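Local coordinates for Thiol:disulfide interchange protein DsbA (Neisseria meningitidis MC58, PDB 3HZ8), which probably acts as a periplasmic thiol-disulfide oxidoreductase of the DsbA family, promoting disulfide bond formation in exported proteins, at residues T12-P17 and T157-G162; P44-H49 and N176-L181; S52-M57 and K184-Q189; V155-V158 and Y164-E167. The protein carries 1 engineered substitution. All coordinates share one frame; numbering follows the deposited sequence. Where two conformers were deposited one is given.

Contact 1: T12-P17 and T157-G162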
loop_
_atom_site.group_PDB
_atom_site.type_symbol
_atom_site.label_atom_id
_atom_site.label_comp_id
_atom_site.label_asym_id
_atom_site.label_seq_id
_atom_site.Cartn_x
_atom_site.Cartn_y
_atom_site.Cartn_z
ATOM N N THR A 12 -5.693 16.876 1.645
ATOM C CA THR A 12 -6.903 17.072 2.433
ATOM C C THR A 12 -6.757 16.331 3.754
ATOM O O THR A 12 -5.820 15.544 3.934
ATOM C CB THR A 12 -8.165 16.581 1.698
ATOM O OG1 THR A 12 -7.972 15.227 1.274
ATOM C CG2 THR A 12 -8.484 17.473 0.488
ATOM N N VAL A 13 -7.665 16.620 4.687
ATOM C CA VAL A 13 -7.611 16.011 6.024
ATOM C C VAL A 13 -8.774 15.049 6.210
ATOM O O VAL A 13 -9.928 15.406 5.964
ATOM C CB VAL A 13 -7.626 17.070 7.170
ATOM C CG1 VAL A 13 -7.402 16.403 8.547
ATOM C CG2 VAL A 13 -6.561 18.142 6.931
ATOM N N LEU A 14 -8.467 13.830 6.654
ATOM C CA LEU A 14 -9.507 12.822 6.852
ATOM C C LEU A 14 -10.448 13.205 7.991
ATOM O O LEU A 14 -10.016 13.808 8.985
ATOM C CB LEU A 14 -8.898 11.453 7.160
ATOM C CG LEU A 14 -8.111 10.706 6.086
ATOM C CD1 LEU A 14 -7.845 9.277 6.568
ATOM C CD2 LEU A 14 -8.759 10.748 4.700
ATOM N N ALA A 15 -11.720 12.821 7.843
ATOM C CA ALA A 15 -12.727 13.056 8.876
ATOM C C ALA A 15 -12.451 12.238 10.133
ATOM O O ALA A 15 -12.757 12.668 11.251
ATOM C CB ALA A 15 -14.133 12.741 8.354
ATOM N N ASN A 16 -11.884 11.055 9.926
ATOM C CA ASN A 16 -11.598 10.088 10.971
ATOM C C ASN A 16 -10.228 9.500 10.685
ATOM O O ASN A 16 -10.028 8.867 9.645
ATOM C CB ASN A 16 -12.648 8.980 10.973
ATOM C CG ASN A 16 -12.484 8.021 12.130
ATOM O OD1 ASN A 16 -11.962 8.383 13.195
ATOM N ND2 ASN A 16 -12.953 6.780 11.937
ATOM N N PRO A 17 -9.259 9.738 11.584
ATOM C CA PRO A 17 -7.909 9.288 11.276
ATOM C C PRO A 17 -7.757 7.766 11.315
ATOM O O PRO A 17 -8.452 7.075 12.067
ATOM C CB PRO A 17 -7.060 9.950 12.370
ATOM C CG PRO A 17 -8.006 10.145 13.528
ATOM C CD PRO A 17 -9.338 10.455 12.873
ATOM N N THR A 157 -4.682 5.549 -3.185
ATOM C CA THR A 157 -4.908 6.607 -2.187
ATOM C C THR A 157 -3.717 6.564 -1.230
ATOM O O THR A 157 -3.356 5.491 -0.746
ATOM C CB THR A 157 -6.233 6.371 -1.398
ATOM O OG1 THR A 157 -7.355 6.578 -2.275
ATOM C CG2 THR A 157 -6.367 7.321 -0.197
ATOM N N VAL A 158 -3.089 7.710 -0.969
ATOM C CA VAL A 158 -1.964 7.745 -0.040
ATOM C C VAL A 158 -2.296 8.688 1.094
ATOM O O VAL A 158 -2.700 9.822 0.856
ATOM C CB VAL A 158 -0.647 8.187 -0.744
ATOM C CG1 VAL A 158 0.509 8.343 0.278
ATOM C CG2 VAL A 158 -0.272 7.182 -1.842
ATOM N N ILE A 159 -2.130 8.182 2.321
ATOM C CA ILE A 159 -2.414 8.935 3.526
ATOM C C ILE A 159 -1.170 8.983 4.431
ATOM O O ILE A 159 -0.553 7.952 4.710
ATOM C CB ILE A 159 -3.629 8.313 4.254
ATOM C CG1 ILE A 159 -4.899 8.563 3.432
ATOM C CG2 ILE A 159 -3.766 8.863 5.670
ATOM C CD1 ILE A 159 -5.961 7.499 3.578
ATOM N N VAL A 160 -0.806 10.181 4.881
ATOM C CA VAL A 160 0.374 10.355 5.727
ATOM C C VAL A 160 -0.034 10.656 7.158
ATOM O O VAL A 160 -0.925 11.455 7.395
ATOM C CB VAL A 160 1.284 11.487 5.183
ATOM C CG1 VAL A 160 2.551 11.645 6.019
ATOM C CG2 VAL A 160 1.636 11.198 3.719
ATOM N N GLY A 161 0.613 10.004 8.114
ATOM C CA GLY A 161 0.345 10.307 9.521
ATOM C C GLY A 161 -1.058 9.956 9.969
ATOM O O GLY A 161 -1.558 10.537 10.939
ATOM N N GLY A 162 -1.704 9.032 9.251
ATOM C CA GLY A 162 -3.080 8.635 9.553
ATOM C C GLY A 162 -4.166 9.634 9.179
ATOM O O GLY A 162 -5.352 9.312 9.234
#
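Leu14 reaches over to Gly162 and Ile159 with a single methyl, CD1. Its CG stands beside the backbone N (chi1 -68°), and the second torsion then extends CD1 away from CA, so this branch projects furthest toward the other segment. It arrives 3.7 Å from the carbonyl oxygen of Gly162, Leu14 CD1 to Gly162 O. The same methyl meets Ile159, with Leu14 CD1 lying 4.0 Å from Ile159 CD1 and 4.2 Å from Ile159 CG2. The two side chains cross at about a right angle, the leucine methyl facing both branch ends of the isoleucine. Ile159 was modelled in two conformers, so the approach to its CD1 belongs to one of them and is less certain. The isoleucine also packs on Phe31 and Ile18, which places it in the hydrophobic layer on this face of the sheet.

The segments do not pair directly. Strand 164-166 runs between strands 11-13 and 157-160, antiparallel to both, and the backbones of Thr12 and Leu14 bond to Lys165 and Lys163. Gly161 and Gly162 have positive phi (65° and 74°), with backbone angles close to those of a type I' turn; with Lys163 they make the tight connection of the hairpin formed by strands 157-160 and 164-166.

Pro17 comes to the same carbonyl from further along the loop. Pro17 CA lies 3.3 Å from Gly162 O in a bent CA-H...O contact, and Pro17 CB lies 3.6 Å from that oxygen. The proline ring and much of the loop remain toward solvent, whereas Gly162 is buried beneath them.

Contact 2: P44-H49 and N176-L181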
loop_
_atom_site.group_PDB
_atom_site.type_symbol
_atom_site.label_atom_id
_atom_site.label_comp_id
_atom_site.label_asym_id
_atom_site.label_seq_id
_atom_site.Cartn_x
_atom_site.Cartn_y
_atom_site.Cartn_z
ATOM N N PRO A 44 6.631 2.134 -9.042
ATOM C CA PRO A 44 8.076 2.400 -9.079
ATOM C C PRO A 44 8.501 3.749 -8.485
ATOM O O PRO A 44 9.602 3.867 -7.926
ATOM C CB PRO A 44 8.408 2.334 -10.575
ATOM C CG PRO A 44 7.132 2.613 -11.271
ATOM C CD PRO A 44 6.087 1.960 -10.407
ATOM N N VAL A 45 7.633 4.754 -8.594
ATOM C CA VAL A 45 7.923 6.084 -8.054
ATOM C C VAL A 45 7.923 6.052 -6.528
ATOM O O VAL A 45 8.843 6.570 -5.859
ATOM C CB VAL A 45 6.903 7.135 -8.586
ATOM C CG1 VAL A 45 7.110 8.487 -7.922
ATOM C CG2 VAL A 45 7.006 7.279 -10.113
ATOM N N LEU A 46 6.877 5.433 -5.976
ATOM C CA LEU A 46 6.687 5.405 -4.537
ATOM C C LEU A 46 7.710 4.491 -3.874
ATOM O O LEU A 46 8.265 4.830 -2.835
ATOM C CB LEU A 46 5.255 4.974 -4.180
ATOM C CG LEU A 46 4.906 4.884 -2.690
ATOM C CD1 LEU A 46 5.133 6.187 -1.923
ATOM C CD2 LEU A 46 3.470 4.383 -2.502
ATOM N N SER A 47 7.944 3.330 -4.468
ATOM C CA SER A 47 8.920 2.408 -3.888
ATOM C C SER A 47 10.339 2.996 -3.914
ATOM O O SER A 47 11.104 2.830 -2.951
ATOM C CB SER A 47 8.855 1.043 -4.572
ATOM O OG SER A 47 9.276 1.113 -5.904
ATOM N N LYS A 48 10.688 3.693 -4.997
ATOM C CA LYS A 48 11.981 4.380 -5.037
ATOM C C LYS A 48 12.052 5.452 -3.967
ATOM O O LYS A 48 13.045 5.557 -3.250
ATOM C CB LYS A 48 12.252 5.001 -6.395
ATOM C CG LYS A 48 13.537 5.814 -6.392
ATOM C CD LYS A 48 13.908 6.236 -7.770
ATOM C CE LYS A 48 15.276 6.894 -7.749
ATOM N NZ LYS A 48 15.710 7.114 -9.139
ATOM N N HIS A 49 10.993 6.254 -3.856
ATOM C CA HIS A 49 11.010 7.339 -2.896
ATOM C C HIS A 49 11.172 6.812 -1.477
ATOM O O HIS A 49 11.882 7.403 -0.670
ATOM C CB HIS A 49 9.745 8.191 -3.016
ATOM C CG HIS A 49 9.849 9.491 -2.288
ATOM N ND1 HIS A 49 10.795 10.444 -2.611
ATOM C CD2 HIS A 49 9.161 9.979 -1.232
ATOM C CE1 HIS A 49 10.663 11.476 -1.797
ATOM N NE2 HIS A 49 9.688 11.216 -0.944
ATOM N N ASN A 176 7.015 14.896 -3.213
ATOM C CA ASN A 176 7.318 16.126 -2.483
ATOM C C ASN A 176 6.247 16.439 -1.431
ATOM O O ASN A 176 6.555 16.797 -0.293
ATOM C CB ASN A 176 7.446 17.301 -3.460
ATOM C CG ASN A 176 8.605 17.147 -4.436
ATOM O OD1 ASN A 176 9.622 16.520 -4.125
ATOM N ND2 ASN A 176 8.472 17.759 -5.617
ATOM N N THR A 177 4.981 16.300 -1.820
ATOM C CA THR A 177 3.873 16.456 -0.865
ATOM C C THR A 177 4.025 15.491 0.323
ATOM O O THR A 177 3.867 15.895 1.478
ATOM C CB THR A 177 2.497 16.284 -1.565
ATOM O OG1 THR A 177 2.418 17.204 -2.655
ATOM C CG2 THR A 177 1.330 16.578 -0.614
ATOM N N ILE A 178 4.358 14.237 0.050
ATOM C CA ILE A 178 4.577 13.269 1.132
ATOM C C ILE A 178 5.644 13.776 2.104
ATOM O O ILE A 178 5.446 13.736 3.319
ATOM C CB ILE A 178 4.940 11.862 0.582
ATOM C CG1 ILE A 178 3.711 11.240 -0.106
ATOM C CG2 ILE A 178 5.468 10.921 1.712
ATOM C CD1 ILE A 178 3.993 9.998 -0.910
ATOM N N ASP A 179 6.766 14.260 1.571
ATOM C CA ASP A 179 7.850 14.761 2.421
ATOM C C ASP A 179 7.405 15.920 3.309
ATOM O O ASP A 179 7.761 15.972 4.492
ATOM C CB ASP A 179 9.035 15.186 1.559
ATOM C CG ASP A 179 9.722 14.008 0.875
ATOM O OD1 ASP A 179 9.433 12.842 1.242
ATOM O OD2 ASP A 179 10.564 14.267 -0.019
ATOM N N LEU A 180 6.660 16.862 2.732
ATOM C CA LEU A 180 6.152 18.011 3.483
ATOM C C LEU A 180 5.167 17.564 4.551
ATOM O O LEU A 180 5.214 18.059 5.687
ATOM C CB LEU A 180 5.496 19.048 2.551
ATOM C CG LEU A 180 6.381 19.777 1.533
ATOM C CD1 LEU A 180 5.507 20.608 0.616
ATOM C CD2 LEU A 180 7.365 20.650 2.282
ATOM N N LEU A 181 4.274 16.639 4.191
ATOM C CA LEU A 181 3.320 16.106 5.164
ATOM C C LEU A 181 4.017 15.358 6.282
ATOM O O LEU A 181 3.628 15.473 7.442
ATOM C CB LEU A 181 2.292 15.203 4.490
ATOM C CG LEU A 181 1.267 15.918 3.612
ATOM C CD1 LEU A 181 0.420 14.907 2.832
ATOM C CD2 LEU A 181 0.387 16.841 4.438
#
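His49 carries the contact with Asp179 through the tip of its ring, and Leu46 and Ile178 add a small apolar touch beside it. The His49 CB points toward helix 171-191, and CG lies anti to the backbone N (chi1 -167°), so the imidazole extends across the gap between the helices. Beyond CG, the ring meets the carboxylate at its edge. His49 CD2 passes 3.8 Å from Asp179 OD1, while His49 CE1 faces the other oxygen, 3.3 Å from Asp179 OD2. At the tip between them, His49 NE2 donates a short hydrogen bond of 2.7 Å to Asp179 OD1, with an N-H...acceptor angle of 160°. The acceptor lies in the ring plane; seen from the aspartate, the nitrogen comes on the syn side but 31° out of the carboxylate plane, and ring and carboxylate are correspondingly twisted against each other. The two side chains approach from opposite directions, each bridging part of the distance. A carboxylate so close would be expected to favour a protonated imidazole.

Deeper in, Leu46 CD1 meets Ile178 CD1 at 4.1 Å, the two side chains crossing roughly at right angles. The polar pair thus lies on the outer side of a hydrophobic seam, and Met175 packs on both Leu46 and His49. Helices 37-50 and 171-191 cover the same face of the thioredoxin-fold sheet here: Leu46 rests on Glu30 and Ile178 on Val28 of strand 26-32, while Ile178 also reaches Val166 of strand 164-166.

Contact 3: S52-M57 and K184-Q189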
loop_
_atom_site.group_PDB
_atom_site.type_symbol
_atom_site.label_atom_id
_atom_site.label_comp_id
_atom_site.label_asym_id
_atom_site.label_seq_id
_atom_site.Cartn_x
_atom_site.Cartn_y
_atom_site.Cartn_z
ATOM N N SER A 52 14.408 6.658 0.267
ATOM C CA SER A 52 14.901 7.928 0.836
ATOM C C SER A 52 14.367 8.221 2.230
ATOM O O SER A 52 14.805 9.174 2.865
ATOM C CB SER A 52 14.524 9.120 -0.069
ATOM O OG SER A 52 13.202 9.611 0.222
ATOM N N PHE A 53 13.381 7.444 2.683
ATOM C CA PHE A 53 12.739 7.693 3.974
ATOM C C PHE A 53 13.756 7.721 5.110
ATOM O O PHE A 53 14.671 6.896 5.162
ATOM C CB PHE A 53 11.710 6.604 4.297
ATOM C CG PHE A 53 10.386 6.732 3.567
ATOM C CD1 PHE A 53 10.166 7.696 2.586
ATOM C CD2 PHE A 53 9.362 5.832 3.850
ATOM C CE1 PHE A 53 8.935 7.766 1.917
ATOM C CE2 PHE A 53 8.140 5.905 3.196
ATOM C CZ PHE A 53 7.929 6.870 2.229
ATOM N N LYS A 54 13.567 8.664 6.026
ATOM C CA LYS A 54 14.280 8.676 7.300
ATOM C C LYS A 54 13.909 7.436 8.110
ATOM O O LYS A 54 12.909 6.780 7.812
ATOM C CB LYS A 54 13.919 9.942 8.077
ATOM C CG LYS A 54 14.444 11.224 7.454
ATOM C CD LYS A 54 15.960 11.182 7.357
ATOM C CE LYS A 54 16.498 12.387 6.619
ATOM N NZ LYS A 54 17.767 12.042 5.936
ATOM N N ASP A 55 14.711 7.120 9.129
ATOM C CA ASP A 55 14.492 5.932 9.964
ATOM C C ASP A 55 13.175 5.956 10.749
ATOM O O ASP A 55 12.717 4.908 11.220
ATOM C CB ASP A 55 15.671 5.723 10.933
ATOM C CG ASP A 55 16.889 5.084 10.265
ATOM O OD1 ASP A 55 17.877 4.812 10.988
ATOM O OD2 ASP A 55 16.866 4.845 9.034
ATOM N N ASP A 56 12.585 7.141 10.903
ATOM C CA ASP A 56 11.318 7.280 11.623
ATOM C C ASP A 56 10.098 7.233 10.707
ATOM O O ASP A 56 8.971 7.412 11.168
ATOM C CB ASP A 56 11.293 8.551 12.486
ATOM C CG ASP A 56 11.175 9.832 11.667
ATOM O OD1 ASP A 56 11.588 9.855 10.485
ATOM O OD2 ASP A 56 10.675 10.826 12.230
ATOM N N MET A 57 10.330 6.977 9.421
ATOM C CA MET A 57 9.233 6.835 8.457
ATOM C C MET A 57 9.149 5.418 7.937
ATOM O O MET A 57 10.150 4.723 7.854
ATOM C CB MET A 57 9.420 7.771 7.270
ATOM C CG MET A 57 9.327 9.232 7.606
ATOM S SD MET A 57 9.805 10.227 6.166
ATOM C CE MET A 57 8.410 10.020 5.069
ATOM N N LYS A 184 5.289 17.852 8.690
ATOM C CA LYS A 184 4.146 18.412 9.420
ATOM C C LYS A 184 3.733 17.475 10.563
ATOM O O LYS A 184 3.567 17.921 11.707
ATOM C CB LYS A 184 2.971 18.676 8.465
ATOM C CG LYS A 184 1.750 19.337 9.096
ATOM C CD LYS A 184 0.681 19.582 8.034
ATOM C CE LYS A 184 -0.591 20.193 8.610
ATOM N NZ LYS A 184 -0.390 21.590 9.097
ATOM N N VAL A 185 3.588 16.189 10.242
ATOM C CA VAL A 185 3.278 15.139 11.225
ATOM C C VAL A 185 4.343 15.021 12.315
ATOM O O VAL A 185 4.017 15.023 13.502
ATOM C CB VAL A 185 3.101 13.760 10.522
ATOM C CG1 VAL A 185 3.089 12.606 11.532
ATOM C CG2 VAL A 185 1.834 13.757 9.689
ATOM N N ARG A 186 5.602 14.895 11.898
ATOM C CA ARG A 186 6.737 14.710 12.798
ATOM C C ARG A 186 6.711 15.777 13.880
ATOM O O ARG A 186 6.854 15.477 15.070
ATOM C CB ARG A 186 8.048 14.776 11.997
ATOM C CG ARG A 186 9.294 14.312 12.727
ATOM C CD ARG A 186 10.504 14.374 11.801
ATOM N NE ARG A 186 10.586 13.233 10.884
ATOM C CZ ARG A 186 10.421 13.293 9.563
ATOM N NH1 ARG A 186 10.167 14.448 8.960
ATOM N NH2 ARG A 186 10.525 12.189 8.838
ATOM N N GLU A 187 6.486 17.018 13.470
ATOM C CA GLU A 187 6.517 18.139 14.400
ATOM C C GLU A 187 5.208 18.370 15.171
ATOM O O GLU A 187 5.226 18.925 16.273
ATOM C CB GLU A 187 7.013 19.399 13.695
ATOM C CG GLU A 187 8.423 19.245 13.082
ATOM C CD GLU A 187 9.484 18.682 14.046
ATOM O OE1 GLU A 187 9.293 18.740 15.283
ATOM O OE2 GLU A 187 10.526 18.184 13.558
ATOM N N GLU A 188 4.089 17.931 14.598
ATOM C CA GLU A 188 2.811 17.882 15.312
ATOM C C GLU A 188 2.879 16.904 16.474
ATOM O O GLU A 188 2.491 17.239 17.594
ATOM C CB GLU A 188 1.677 17.441 14.379
ATOM C CG GLU A 188 1.139 18.534 13.502
ATOM C CD GLU A 188 -0.062 18.103 12.688
ATOM O OE1 GLU A 188 -0.155 16.917 12.298
ATOM O OE2 GLU A 188 -0.921 18.969 12.429
ATOM N N GLN A 189 3.370 15.696 16.183
ATOM C CA GLN A 189 3.436 14.596 17.147
ATOM C C GLN A 189 4.443 14.870 18.269
ATOM O O GLN A 189 4.264 14.393 19.396
ATOM C CB GLN A 189 3.735 13.255 16.440
ATOM C CG GLN A 189 2.590 12.736 15.534
ATOM C CD GLN A 189 2.877 11.392 14.853
ATOM O OE1 GLN A 189 4.003 10.889 14.860
ATOM N NE2 GLN A 189 1.842 10.811 14.246
#
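The Arg186 guanidinium and the Asp56 carboxylate meet side-on and nearly coplanar, their planes 26° apart, in a two-pronged salt bridge. Arg186 NE donates to Asp56 OD2 at 2.8 Å, and Arg186 NH2 donates to Asp56 OD1 at 3.0 Å. Both bonds are fairly straight, and both carboxylate oxygens are met on their syn sides, with the first bond using the syn lone pair of OD2. Each oxygen therefore has its own nitrogen, a pairing that restrains rotation of both flat groups. The side chains as a whole cross at about a right angle. Arg186 leaves the helix extended and then bends at its third torsion (chi3 -80°), turning the NE edge to the aspartate; Asp56 holds its CG between the backbone N and the carbonyl carbon (chi1 72°), which aims the carboxylate at the helix.

Asp56 belongs to a type I turn from Lys54 to Met57, closed by Met57 N to Lys54 O at 3.0 Å. This turn completes the connection from helix 37-50 to strand 57-63 in the beta-alpha-beta crossover of the thioredoxin fold, and the salt bridge ties it to the C-terminal helix 171-191 at the protein surface.

Met57 comes against the guanidinium's rim of nitrogens, its CG and SD both 3.4 Å from Arg186 NH2 and the sulfur close to the guanidinium plane; again the two side chains run crosswise. A bend about the CG-SD bond lays Met57 CE over the Phe53 ring, 3.8 Å above its plane and off the ring centre. Lys54 CB comes obliquely to Arg186 NH2, while the rest of the lysine turns from the helix.

Contact 4: V155-V158 and Y164-E167. Engineered in segment 155-158: Val155 (natural residue Thr).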
loop_
_atom_site.group_PDB
_atom_site.type_symbol
_atom_site.label_atom_id
_atom_site.label_comp_id
_atom_site.label_asym_id
_atom_site.label_seq_id
_atom_site.Cartn_x
_atom_site.Cartn_y
_atom_site.Cartn_z
ATOM N N VAL A 155 -8.446 4.082 -5.832
ATOM C CA VAL A 155 -7.045 3.713 -5.674
ATOM C C VAL A 155 -6.265 4.273 -6.865
ATOM O O VAL A 155 -6.810 4.389 -7.964
ATOM C CB VAL A 155 -6.847 2.176 -5.573
ATOM C CG1 VAL A 155 -7.364 1.671 -4.252
ATOM C CG2 VAL A 155 -7.516 1.439 -6.733
ATOM N N PRO A 156 -4.997 4.637 -6.656
ATOM C CA PRO A 156 -4.288 4.627 -5.377
ATOM C C PRO A 156 -4.717 5.775 -4.497
ATOM O O PRO A 156 -5.078 6.839 -5.002
ATOM C CB PRO A 156 -2.820 4.813 -5.773
ATOM C CG PRO A 156 -2.862 5.502 -7.111
ATOM C CD PRO A 156 -4.157 5.096 -7.783
ATOM N N THR A 157 -4.682 5.549 -3.185
ATOM C CA THR A 157 -4.908 6.607 -2.187
ATOM C C THR A 157 -3.717 6.564 -1.230
ATOM O O THR A 157 -3.356 5.491 -0.746
ATOM C CB THR A 157 -6.233 6.371 -1.398
ATOM O OG1 THR A 157 -7.355 6.578 -2.275
ATOM C CG2 THR A 157 -6.367 7.321 -0.197
ATOM N N VAL A 158 -3.089 7.710 -0.969
ATOM C CA VAL A 158 -1.964 7.745 -0.040
ATOM C C VAL A 158 -2.296 8.688 1.094
ATOM O O VAL A 158 -2.700 9.822 0.856
ATOM C CB VAL A 158 -0.647 8.187 -0.744
ATOM C CG1 VAL A 158 0.509 8.343 0.278
ATOM C CG2 VAL A 158 -0.272 7.182 -1.842
ATOM N N TYR A 164 -3.610 12.790 6.679
ATOM C CA TYR A 164 -3.425 13.708 5.550
ATOM C C TYR A 164 -3.407 12.955 4.229
ATOM O O TYR A 164 -2.470 12.213 3.949
ATOM C CB TYR A 164 -2.139 14.530 5.709
ATOM C CG TYR A 164 -2.110 15.362 6.977
ATOM C CD1 TYR A 164 -3.100 16.297 7.245
ATOM C CD2 TYR A 164 -1.079 15.217 7.893
ATOM C CE1 TYR A 164 -3.070 17.076 8.407
ATOM C CE2 TYR A 164 -1.035 15.990 9.059
ATOM C CZ TYR A 164 -2.037 16.909 9.309
ATOM O OH TYR A 164 -2.018 17.655 10.466
ATOM N N LYS A 165 -4.444 13.159 3.421
ATOM C CA LYS A 165 -4.558 12.501 2.130
ATOM C C LYS A 165 -3.844 13.334 1.079
ATOM O O LYS A 165 -4.111 14.533 0.963
ATOM C CB LYS A 165 -6.035 12.338 1.740
ATOM C CG LYS A 165 -6.257 11.684 0.367
ATOM C CD LYS A 165 -7.740 11.479 0.075
ATOM C CE LYS A 165 -7.925 11.005 -1.345
ATOM N NZ LYS A 165 -9.344 10.720 -1.664
ATOM N N VAL A 166 -2.942 12.699 0.331
ATOM C CA VAL A 166 -2.262 13.361 -0.778
ATOM C C VAL A 166 -3.227 13.538 -1.948
ATOM O O VAL A 166 -3.896 12.596 -2.348
ATOM C CB VAL A 166 -1.047 12.545 -1.247
ATOM C CG1 VAL A 166 -0.359 13.239 -2.419
ATOM C CG2 VAL A 166 -0.077 12.349 -0.096
ATOM N N GLU A 167 -3.318 14.760 -2.473
ATOM C CA GLU A 167 -4.104 15.011 -3.682
ATOM C C GLU A 167 -3.089 15.170 -4.819
ATOM O O GLU A 167 -2.413 16.191 -4.920
ATOM C CB GLU A 167 -4.975 16.263 -3.528
ATOM C CG GLU A 167 -5.891 16.269 -2.293
ATOM C CD GLU A 167 -7.071 15.318 -2.423
ATOM O OE1 GLU A 167 -7.505 15.085 -3.566
ATOM O OE2 GLU A 167 -7.568 14.805 -1.396
HETATM O O HOH W 1 -4.301 9.901 -2.259
#
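Val158 and Val166 form the tight part of this hairpin contact. Val166 N donates to Val158 O at 2.9 Å in a nearly linear bond (168°), and the same carbonyl receives a longer CA-H...O contact from Lys165 CA at 3.5 Å. The two valines lie side by side and point the same way, with Val158 CG1 4.1 Å from Val166 CG2. Here they join the hydrophobic layer beneath helix 171-191, where Val158 also packs on Val28.

On the other side of the strands the fit is looser. The Lys165 chain is extended throughout and crosses Thr157 at about a right angle, its methylenes lying over the threonine at the partly exposed side: Thr157 CG2 to Lys165 CE is 4.2 Å. The threonine hydroxyl is engaged elsewhere, with the carbonyl of Gly154. On the amide side of Val158 the strands have moved apart, and a water bridges the gap, accepting from Val158 N at 2.8 Å and donating to Val166 O at 2.7 Å.

Just before this point lies the cis peptide preceding Pro156, the cis-proline loop of the thioredoxin fold. Its residue Val155, an engineered replacement of the natural threonine, packs against Cys36 and Cys39 of the redox-active disulfide, and Pro156 also touches Cys39.

The chemistry implies a Val158/Val166 pair held by one direct backbone bond and one link through water: the N and O of both valines are satisfied, while the pairing loosens toward the cis-proline loop, from which strand 157-160 emerges.

From the N terminus, contact 1 closes the longest loop, bringing the end of strand 11-13 and the following loop to the hairpin 157-166. Contacts 2 and 3 open later, on helix 37-50 and on the turn before strand 57-63, and both close on helix 171-191, so each crosses contact 1 and they also cross each other. Contact 4 is a short local closure lying wholly within the spans of contacts 2 and 3; it shares Thr157 and Val158 with contact 1. Together they join the edge strand, the hairpin, the N-terminal beta-alpha-beta unit and the C-terminal helix, with Ile178 and Leu181 of contact 2 packing on the hairpin residues of contact 4.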